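Local coordinates for protein putative DD-carboxypeptidase TP_0574 (Treponema pallidum, PDB 1O75) that possibly acts as a D,D-carboxypeptidase, showing zinc-stimulated carboxypeptidase activity on synthetic depsipeptides and binding penicillin, as a membrane lipoprotein of the syphilis spirochaete, at residues Glu247-Asp250 with Tyr251-Asn254. The protein carries 2 engineered substitutions. Numbering follows the deposited sequence.
Sequences EFID and YVMN
Asn-254 turns its side-chain amide back as the chain leaves helix 245-252: ND2 donates to the backbone O of Asp-250 at 2.9 Å, the donor tilted 23° from the carbonyl plane. With CG beside its own backbone N (chi1 -80°), the amide can reach back to this carbonyl. Three alpha-helical i to i+4 bonds precede it. Val-252 N meets Phe-248 O at 3.0 Å almost in line with the carbonyl, and Met-253 N meets Ile-249 O at 2.9 Å; Tyr-251 N to Glu-247 O is longer, 3.3 Å. The Glu-247 carboxylate forms a salt bridge with Arg-237 of strand 229-237. Among the side chains, Val-252 CG1 sits 3.5 Å from CZ at the far end of the Phe-248 ring, which approaches it obliquely. Ile-249 and Met-253 run side by side, Ile-249 CG2 lying 3.9 Å from Met-253 CG. The helix belongs to the Tp47 domain C family region, the Phe-248 side chain about 6 Å from a bound 2,3-di-O-sulfo-glucose. Just before strand 255-262, it packs through Ile-249 and Met-253 on Phe-111 of strand 101-114, through Phe-248 and Val-252 on loop residues Pro-292 and Trp-286, and through Tyr-251 on strand 311-319 and, edge-to-face, Tyr-322.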
ATOM      1  N   GLU B 247      -8.813  -4.475 -15.451  1.00 28.26           N
ATOM      2  CA  GLU B 247      -8.078  -3.864 -16.561  1.00 29.25           C
ATOM      3  C   GLU B 247      -6.573  -3.784 -16.257  1.00 29.01           C
ATOM      4  O   GLU B 247      -5.751  -3.977 -17.142  1.00 30.90           O
ATOM      5  CB  GLU B 247      -8.650  -2.475 -16.889  1.00 27.87           C
ATOM      6  CG  GLU B 247     -10.048  -2.549 -17.570  1.00 32.67           C
ATOM      7  CD  GLU B 247     -10.736  -1.197 -17.639  1.00 35.68           C
ATOM      8  OE1 GLU B 247     -10.512  -0.358 -16.741  1.00 35.72           O
ATOM      9  OE2 GLU B 247     -11.516  -0.968 -18.582  1.00 39.15           O
ATOM     10  N   PHE B 248      -6.209  -3.517 -15.016  1.00 27.74           N
ATOM     11  CA  PHE B 248      -4.795  -3.445 -14.669  1.00 28.88           C
ATOM     12  C   PHE B 248      -4.171  -4.821 -14.727  1.00 28.80           C
ATOM     13  O   PHE B 248      -3.067  -5.001 -15.246  1.00 27.06           O
ATOM     14  CB  PHE B 248      -4.598  -2.861 -13.271  1.00 29.01           C
ATOM     15  CG  PHE B 248      -3.157  -2.847 -12.832  1.00 30.13           C
ATOM     16  CD1 PHE B 248      -2.218  -2.046 -13.492  1.00 29.53           C
ATOM     17  CD2 PHE B 248      -2.734  -3.651 -11.781  1.00 30.80           C
ATOM     18  CE1 PHE B 248      -0.879  -2.051 -13.102  1.00 30.69           C
ATOM     19  CE2 PHE B 248      -1.403  -3.667 -11.383  1.00 28.53           C
ATOM     20  CZ  PHE B 248      -0.474  -2.869 -12.039  1.00 29.46           C
ATOM     21  N   ILE B 249      -4.878  -5.818 -14.206  1.00 26.73           N
ATOM     22  CA  ILE B 249      -4.341  -7.166 -14.247  1.00 25.88           C
ATOM     23  C   ILE B 249      -4.120  -7.645 -15.689  1.00 26.81           C
ATOM     24  O   ILE B 249      -3.115  -8.288 -15.988  1.00 26.40           O
ATOM     25  CB  ILE B 249      -5.275  -8.129 -13.469  1.00 26.15           C
ATOM     26  CG1 ILE B 249      -5.150  -7.822 -11.979  1.00 27.54           C
ATOM     27  CG2 ILE B 249      -4.903  -9.585 -13.734  1.00 28.10           C
ATOM     28  CD1 ILE B 249      -3.740  -7.968 -11.448  1.00 29.59           C
ATOM     29  N   ASP B 250      -5.055  -7.341 -16.586  1.00 27.90           N
ATOM     30  CA  ASP B 250      -4.895  -7.763 -17.977  1.00 29.45           C
ATOM     31  C   ASP B 250      -3.604  -7.141 -18.526  1.00 28.17           C
ATOM     32  O   ASP B 250      -2.882  -7.759 -19.303  1.00 29.27           O
ATOM     33  CB  ASP B 250      -6.079  -7.306 -18.842  1.00 30.79           C
ATOM     34  CG  ASP B 250      -7.328  -8.166 -18.641  1.00 39.48           C
ATOM     35  OD1 ASP B 250      -7.204  -9.323 -18.180  1.00 42.09           O
ATOM     36  OD2 ASP B 250      -8.442  -7.696 -18.965  1.00 42.70           O
ATOM     37  N   TYR B 251      -3.319  -5.914 -18.126  1.00 26.42           N
ATOM     38  CA  TYR B 251      -2.101  -5.274 -18.604  1.00 27.31           C
ATOM     39  C   TYR B 251      -0.830  -5.952 -18.050  1.00 26.57           C
ATOM     40  O   TYR B 251       0.041  -6.352 -18.825  1.00 27.80           O
ATOM     41  CB  TYR B 251      -2.085  -3.792 -18.242  1.00 25.35           C
ATOM     42  CG  TYR B 251      -0.857  -3.068 -18.800  1.00 27.71           C
ATOM     43  CD1 TYR B 251      -0.780  -2.740 -20.156  1.00 27.45           C
ATOM     44  CD2 TYR B 251       0.228  -2.735 -17.975  1.00 27.59           C
ATOM     45  CE1 TYR B 251       0.345  -2.089 -20.691  1.00 26.20           C
ATOM     46  CE2 TYR B 251       1.374  -2.086 -18.498  1.00 26.89           C
ATOM     47  CZ  TYR B 251       1.419  -1.770 -19.857  1.00 28.35           C
ATOM     48  OH  TYR B 251       2.546  -1.192 -20.404  1.00 25.78           O
ATOM     49  N   VAL B 252      -0.710  -6.113 -16.734  1.00 26.01           N
ATOM     50  CA  VAL B 252       0.518  -6.738 -16.237  1.00 26.22           C
ATOM     51  C   VAL B 252       0.631  -8.175 -16.716  1.00 27.74           C
ATOM     52  O   VAL B 252       1.737  -8.696 -16.844  1.00 26.70           O
ATOM     53  CB  VAL B 252       0.654  -6.682 -14.672  1.00 28.34           C
ATOM     54  CG1 VAL B 252       0.826  -5.245 -14.216  1.00 24.75           C
ATOM     55  CG2 VAL B 252      -0.590  -7.322 -13.984  1.00 28.78           C
ATOM     56  N   MET B 253      -0.497  -8.821 -17.021  1.00 27.88           N
ATOM     57  CA  MET B 253      -0.418 -10.214 -17.492  1.00 27.97           C
ATOM     58  C   MET B 253       0.064 -10.261 -18.945  1.00 27.46           C
ATOM     59  O   MET B 253       0.318 -11.330 -19.486  1.00 31.09           O
ATOM     60  CB  MET B 253      -1.765 -10.929 -17.358  1.00 28.17           C
ATOM     61  CG  MET B 253      -2.128 -11.282 -15.902  1.00 28.60           C
ATOM     62  SD  MET B 253      -0.929 -12.419 -15.139  1.00 31.28           S
ATOM     63  CE  MET B 253      -1.011 -11.941 -13.480  1.00 37.14           C
ATOM     64  N   ASN B 254       0.173  -9.093 -19.570  1.00 25.81           N
ATOM     65  CA  ASN B 254       0.687  -8.998 -20.939  1.00 26.45           C
ATOM     66  C   ASN B 254       1.975  -8.162 -20.993  1.00 28.11           C
ATOM     67  O   ASN B 254       2.579  -7.964 -22.063  1.00 25.36           O
ATOM     68  CB  ASN B 254      -0.388  -8.405 -21.842  1.00 27.65           C
ATOM     69  CG  ASN B 254      -1.409  -9.455 -22.241  1.00 30.27           C
ATOM     70  OD1 ASN B 254      -1.081 -10.392 -22.964  1.00 32.27           O
ATOM     71  ND2 ASN B 254      -2.623  -9.329 -21.735  1.00 32.07           N
TER